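Side-chain contacts in esterase (Alcaligenes sp., PDB 1QLW), which probably hydrolyses carboxylic esters, as a bacterial esterase built on the alpha/beta-hydrolase fold: residues Y211-A216 with I226-P231; I246-V251 with H270-A275. All blocks are in the same frame, centred on the assembly; numbering follows the deposited sequence.

Contact 1: residues Y211-A216 with I226-P231; sequences YPFQTA and IVSVEP
Ile226 packs its branches against Pro212 and Phe213 of helix 211-218. Ile226 CG2 lies over one face of the Phe213 ring, 4.1 Å from the centroid and 28° off the ring normal, a CH-pi contact. The same methyl also meets the proline, with Ile226 CG2 3.7 Å from Pro212 CB, and so touches both the pyrrolidine ring and the phenyl face. The other branch, CG1 standing beside the backbone N (chi1 -61°), carries Ile226 CD1 along the helix to within 3.8 Å of Phe213 CD1 and, more loosely, 4.5 Å of Ala216 CB. Further along the strand, Ser228 CB approaches the ring obliquely, 4.0 Å from Phe213 CE2, while its OG turns to the carbonyl oxygen of Gly209. Beyond the two segments, Phe213 also touches Val248 and Phe272. A leucine in place of Phe213 would probably leave the CG2 methyl of Ile226 without its aromatic face and Phe272 without its ring partner. The segments 211-216 and 226-229 run at 149°, with axes 9.1 Å apart, the near-antiparallel packing of the helix of a beta-alpha-beta crossover on the strand that follows it, the repeating element of the alpha/beta-hydrolase fold.

Contact 2: residues I246-V251 with H270-A275; sequences IPVLVV and HAFIDA
Ile273 and Val248 bring helix 263-278 onto strand 248-252, the first strand of a beta-alpha-beta unit that ends in strand 283-287 of the alpha/beta-hydrolase sheet. The short helix and strand segments run nearly antiparallel, at 160°, with their axes 10.1 Å apart, so the gap is bridged by the far ends of side chains. Ile273 does most of this. Its CG1 lies beside the backbone N (chi1 -69°) and CD1 is folded round by a second turn of similar size, which presents one methyl to two valines. Ile273 CD1 sits 3.9 Å from Val248 CG1 and 4.1 Å from Val250 CG2; Val248 and Val250 are two residues apart and face the same side of the sheet. Val250 and Ile273 run alongside one another, pointing opposite ways, and Val250 also packs on Pro231. The contact is wholly apolar, and all four residues that touch are buried. Phe272 comes in from the neighbouring position, its ring engaged edge-to-face with Phe213 and resting on Pro235. It meets the strand by its edge: Val248 CG1 lies near the ring plane, 4.0 Å from Phe272 CE2.

Followed from the N terminus, the chain completes contact 1 before contact 2 begins: the two are in series, neither nested nor crossed. Contact 1 closes the short connection from helix 211-218 into strand 223-229. Contact 2 closes a longer one, from strand 248-252 out to helix 263-278, before the chain enters strand 283-287. Their centres lie about 10 Å apart, and their strands are parallel neighbours in one sheet, joined by probable hydrogen bonds such as Ser228 N to Leu249 O at 2.8 Å. The two helices also meet on the same face of the sheet, where Phe213 CE1 packs 3.7 Å from Phe272 CZ. Successive crossovers are therefore tied together both within the sheet and through its helical layer.

Contact 1: residues Y211-A216 with I226-P231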
loop_
_atom_site.group_PDB
_atom_site.type_symbol
_atom_site.label_atom_id
_atom_site.label_comp_id
_atom_site.label_asym_id
_atom_site.label_seq_id
_atom_site.Cartn_x
_atom_site.Cartn_y
_atom_site.Cartn_z
ATOM N N TYR A 211 12.625 -9.946 12.610
ATOM C CA TYR A 211 11.298 -9.794 13.200
ATOM C C TYR A 211 10.634 -11.070 13.651
ATOM O O TYR A 211 10.158 -11.117 14.788
ATOM C CB TYR A 211 10.329 -9.006 12.315
ATOM C CG TYR A 211 10.614 -7.558 12.025
ATOM C CD1 TYR A 211 11.698 -6.838 12.513
ATOM C CD2 TYR A 211 9.698 -6.854 11.237
ATOM C CE1 TYR A 211 11.885 -5.507 12.171
ATOM C CE2 TYR A 211 9.860 -5.528 10.907
ATOM C CZ TYR A 211 10.967 -4.849 11.379
ATOM O OH TYR A 211 11.202 -3.528 11.069
ATOM N N PRO A 212 10.534 -12.102 12.818
ATOM C CA PRO A 212 9.811 -13.300 13.262
ATOM C C PRO A 212 10.402 -13.940 14.492
ATOM O O PRO A 212 9.676 -14.540 15.287
ATOM C CB PRO A 212 9.848 -14.237 12.063
ATOM C CG PRO A 212 10.220 -13.412 10.913
ATOM C CD PRO A 212 10.936 -12.187 11.403
ATOM N N PHE A 213 11.724 -13.867 14.621
ATOM C CA PHE A 213 12.395 -14.427 15.782
ATOM C C PHE A 213 12.080 -13.632 17.037
ATOM O O PHE A 213 11.924 -14.193 18.118
ATOM C CB PHE A 213 13.908 -14.474 15.540
ATOM C CG PHE A 213 14.289 -15.247 14.310
ATOM C CD1 PHE A 213 14.243 -16.634 14.294
ATOM C CD2 PHE A 213 14.681 -14.593 13.164
ATOM C CE1 PHE A 213 14.605 -17.347 13.160
ATOM C CE2 PHE A 213 15.056 -15.283 12.030
ATOM C CZ PHE A 213 15.014 -16.669 12.031
ATOM N N GLN A 214 12.018 -12.291 16.905
ATOM C CA GLN A 214 11.601 -11.458 18.020
ATOM C C GLN A 214 10.136 -11.713 18.354
ATOM O O GLN A 214 9.752 -11.720 19.531
ATOM C CB GLN A 214 11.848 -9.982 17.682
ATOM C CG GLN A 214 13.327 -9.686 17.567
ATOM C CD GLN A 214 13.652 -8.296 17.093
ATOM O OE1 GLN A 214 12.824 -7.638 16.452
ATOM N NE2 GLN A 214 14.855 -7.814 17.359
ATOM N N THR A 215 9.284 -11.922 17.362
ATOM C CA THR A 215 7.879 -12.235 17.611
ATOM C C THR A 215 7.802 -13.523 18.422
ATOM O O THR A 215 7.090 -13.574 19.435
ATOM C CB THR A 215 7.126 -12.388 16.286
ATOM O OG1 THR A 215 7.202 -11.155 15.551
ATOM C CG2 THR A 215 5.669 -12.741 16.511
ATOM N N ALA A 216 8.529 -14.561 17.989
ATOM C CA ALA A 216 8.457 -15.847 18.657
ATOM C C ALA A 216 8.969 -15.794 20.085
ATOM O O ALA A 216 8.427 -16.475 20.961
ATOM C CB ALA A 216 9.195 -16.898 17.840
ATOM N N ILE A 226 9.534 -20.428 10.499
ATOM C CA ILE A 226 10.105 -19.149 10.099
ATOM C C ILE A 226 11.026 -19.362 8.911
ATOM O O ILE A 226 11.888 -20.235 8.972
ATOM C CB ILE A 226 10.866 -18.474 11.255
ATOM C CG1 ILE A 226 9.932 -18.182 12.424
ATOM C CG2 ILE A 226 11.633 -17.259 10.777
ATOM C CD1 ILE A 226 10.631 -17.777 13.693
ATOM N N VAL A 227 10.852 -18.519 7.901
ATOM C CA VAL A 227 11.736 -18.448 6.756
ATOM C C VAL A 227 12.294 -17.024 6.710
ATOM O O VAL A 227 11.499 -16.086 6.705
ATOM C CB VAL A 227 11.057 -18.798 5.429
ATOM C CG1 VAL A 227 12.015 -18.648 4.255
ATOM C CG2 VAL A 227 10.436 -20.189 5.474
ATOM N N SER A 228 13.608 -16.864 6.708
ATOM C CA SER A 228 14.192 -15.517 6.690
ATOM C C SER A 228 15.137 -15.443 5.499
ATOM O O SER A 228 16.107 -16.202 5.443
ATOM C CB SER A 228 14.849 -15.266 8.044
ATOM O OG SER A 228 15.349 -13.979 8.258
ATOM N N VAL A 229 14.856 -14.531 4.578
ATOM C CA VAL A 229 15.658 -14.324 3.378
ATOM C C VAL A 229 16.688 -13.230 3.627
ATOM O O VAL A 229 16.296 -12.073 3.872
ATOM C CB VAL A 229 14.754 -13.968 2.189
ATOM C CG1 VAL A 229 15.619 -13.734 0.965
ATOM C CG2 VAL A 229 13.740 -15.075 1.962
ATOM N N GLU A 230 17.961 -13.601 3.629
ATOM C CA GLU A 230 19.054 -12.660 3.823
ATOM C C GLU A 230 18.787 -11.652 4.928
ATOM O O GLU A 230 18.755 -10.435 4.699
ATOM C CB GLU A 230 19.459 -11.966 2.533
ATOM C CG GLU A 230 20.017 -12.965 1.529
ATOM C CD GLU A 230 20.826 -12.373 0.419
ATOM O OE1 GLU A 230 20.911 -11.129 0.282
ATOM O OE2 GLU A 230 21.405 -13.187 -0.357
ATOM N N PRO A 231 18.585 -12.131 6.137
ATOM C CA PRO A 231 18.345 -11.241 7.260
ATOM C C PRO A 231 19.515 -10.320 7.536
ATOM O O PRO A 231 20.689 -10.708 7.449
ATOM C CB PRO A 231 18.085 -12.186 8.440
ATOM C CG PRO A 231 18.812 -13.440 8.058
ATOM C CD PRO A 231 18.644 -13.541 6.574
#

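Contact 2: residues I246-V251 with H270-A275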
loop_
_atom_site.group_PDB
_atom_site.type_symbol
_atom_site.label_atom_id
_atom_site.label_comp_id
_atom_site.label_asym_id
_atom_site.label_seq_id
_atom_site.Cartn_x
_atom_site.Cartn_y
_atom_site.Cartn_z
ATOM N N ILE A 246 10.268 -24.398 16.750
ATOM C CA ILE A 246 9.833 -23.739 15.514
ATOM C C ILE A 246 10.879 -23.993 14.441
ATOM O O ILE A 246 11.993 -23.470 14.567
ATOM C CB ILE A 246 9.679 -22.222 15.748
ATOM C CG1 ILE A 246 8.602 -21.935 16.797
ATOM C CG2 ILE A 246 9.327 -21.504 14.455
ATOM C CD1 ILE A 246 8.618 -20.522 17.332
ATOM N N PRO A 247 10.590 -24.750 13.402
ATOM C CA PRO A 247 11.581 -24.972 12.340
ATOM C C PRO A 247 11.935 -23.644 11.687
ATOM O O PRO A 247 11.069 -22.794 11.461
ATOM C CB PRO A 247 10.912 -25.951 11.399
ATOM C CG PRO A 247 9.813 -26.587 12.184
ATOM C CD PRO A 247 9.354 -25.514 13.151
ATOM N N VAL A 248 13.217 -23.512 11.340
ATOM C CA VAL A 248 13.756 -22.299 10.754
ATOM C C VAL A 248 14.571 -22.569 9.497
ATOM O O VAL A 248 15.414 -23.451 9.474
ATOM C CB VAL A 248 14.686 -21.583 11.759
ATOM C CG1 VAL A 248 15.398 -20.389 11.146
ATOM C CG2 VAL A 248 13.949 -21.198 13.034
ATOM N N LEU A 249 14.288 -21.752 8.471
ATOM C CA LEU A 249 15.046 -21.755 7.240
ATOM C C LEU A 249 15.591 -20.352 6.992
ATOM O O LEU A 249 14.796 -19.408 6.994
ATOM C CB LEU A 249 14.167 -22.168 6.054
ATOM C CG LEU A 249 14.856 -22.163 4.692
ATOM C CD1 LEU A 249 15.940 -23.230 4.602
ATOM C CD2 LEU A 249 13.838 -22.377 3.577
ATOM N N VAL A 250 16.893 -20.224 6.805
ATOM C CA VAL A 250 17.516 -18.943 6.465
ATOM C C VAL A 250 18.104 -19.127 5.073
ATOM O O VAL A 250 18.821 -20.098 4.838
ATOM C CB VAL A 250 18.568 -18.520 7.500
ATOM C CG1 VAL A 250 19.314 -17.284 7.038
ATOM C CG2 VAL A 250 17.916 -18.323 8.867
ATOM N N VAL A 251 17.827 -18.209 4.146
ATOM C CA VAL A 251 18.233 -18.359 2.756
ATOM C C VAL A 251 19.174 -17.231 2.349
ATOM O O VAL A 251 18.869 -16.054 2.565
ATOM C CB VAL A 251 17.008 -18.341 1.811
ATOM C CG1 VAL A 251 17.448 -18.667 0.386
ATOM C CG2 VAL A 251 15.935 -19.312 2.270
ATOM N N HIS A 270 24.972 -18.685 10.262
ATOM C CA HIS A 270 25.409 -20.061 10.517
ATOM C C HIS A 270 25.575 -20.311 12.013
ATOM O O HIS A 270 25.219 -21.388 12.492
ATOM C CB HIS A 270 26.749 -20.358 9.849
ATOM C CG HIS A 270 26.632 -20.712 8.407
ATOM N ND1 HIS A 270 26.000 -21.850 7.954
ATOM C CD2 HIS A 270 27.132 -20.077 7.311
ATOM C CE1 HIS A 270 26.136 -21.920 6.642
ATOM N NE2 HIS A 270 26.804 -20.848 6.226
ATOM N N ALA A 271 26.141 -19.361 12.745
ATOM C CA ALA A 271 26.356 -19.578 14.183
ATOM C C ALA A 271 25.000 -19.821 14.846
ATOM O O ALA A 271 24.882 -20.664 15.727
ATOM C CB ALA A 271 27.110 -18.435 14.792
ATOM N N PHE A 272 23.996 -19.038 14.466
ATOM C CA PHE A 272 22.645 -19.210 14.975
ATOM C C PHE A 272 22.083 -20.573 14.639
ATOM O O PHE A 272 21.599 -21.271 15.527
ATOM C CB PHE A 272 21.752 -18.089 14.400
ATOM C CG PHE A 272 20.286 -18.358 14.523
ATOM C CD1 PHE A 272 19.683 -18.550 15.746
ATOM C CD2 PHE A 272 19.561 -18.433 13.336
ATOM C CE1 PHE A 272 18.312 -18.816 15.779
ATOM C CE2 PHE A 272 18.203 -18.674 13.377
ATOM C CZ PHE A 272 17.608 -18.886 14.595
ATOM N N ILE A 273 22.099 -20.933 13.367
ATOM C CA ILE A 273 21.512 -22.204 12.943
ATOM C C ILE A 273 22.200 -23.368 13.622
ATOM O O ILE A 273 21.535 -24.303 14.084
ATOM C CB ILE A 273 21.576 -22.305 11.418
ATOM C CG1 ILE A 273 20.628 -21.292 10.745
ATOM C CG2 ILE A 273 21.270 -23.726 10.949
ATOM C CD1 ILE A 273 19.153 -21.541 10.997
ATOM N N ASP A 274 23.524 -23.350 13.680
ATOM C CA ASP A 274 24.239 -24.432 14.347
ATOM C C ASP A 274 23.874 -24.520 15.811
ATOM O O ASP A 274 23.697 -25.622 16.342
ATOM C CB ASP A 274 25.749 -24.223 14.176
ATOM C CG ASP A 274 26.202 -24.400 12.744
ATOM O OD1 ASP A 274 25.459 -24.936 11.894
ATOM O OD2 ASP A 274 27.354 -23.997 12.484
ATOM N N ALA A 275 23.791 -23.381 16.496
ATOM C CA ALA A 275 23.375 -23.361 17.894
ATOM C C ALA A 275 21.964 -23.904 18.065
ATOM O O ALA A 275 21.690 -24.633 19.021
ATOM C CB ALA A 275 23.473 -21.963 18.476
#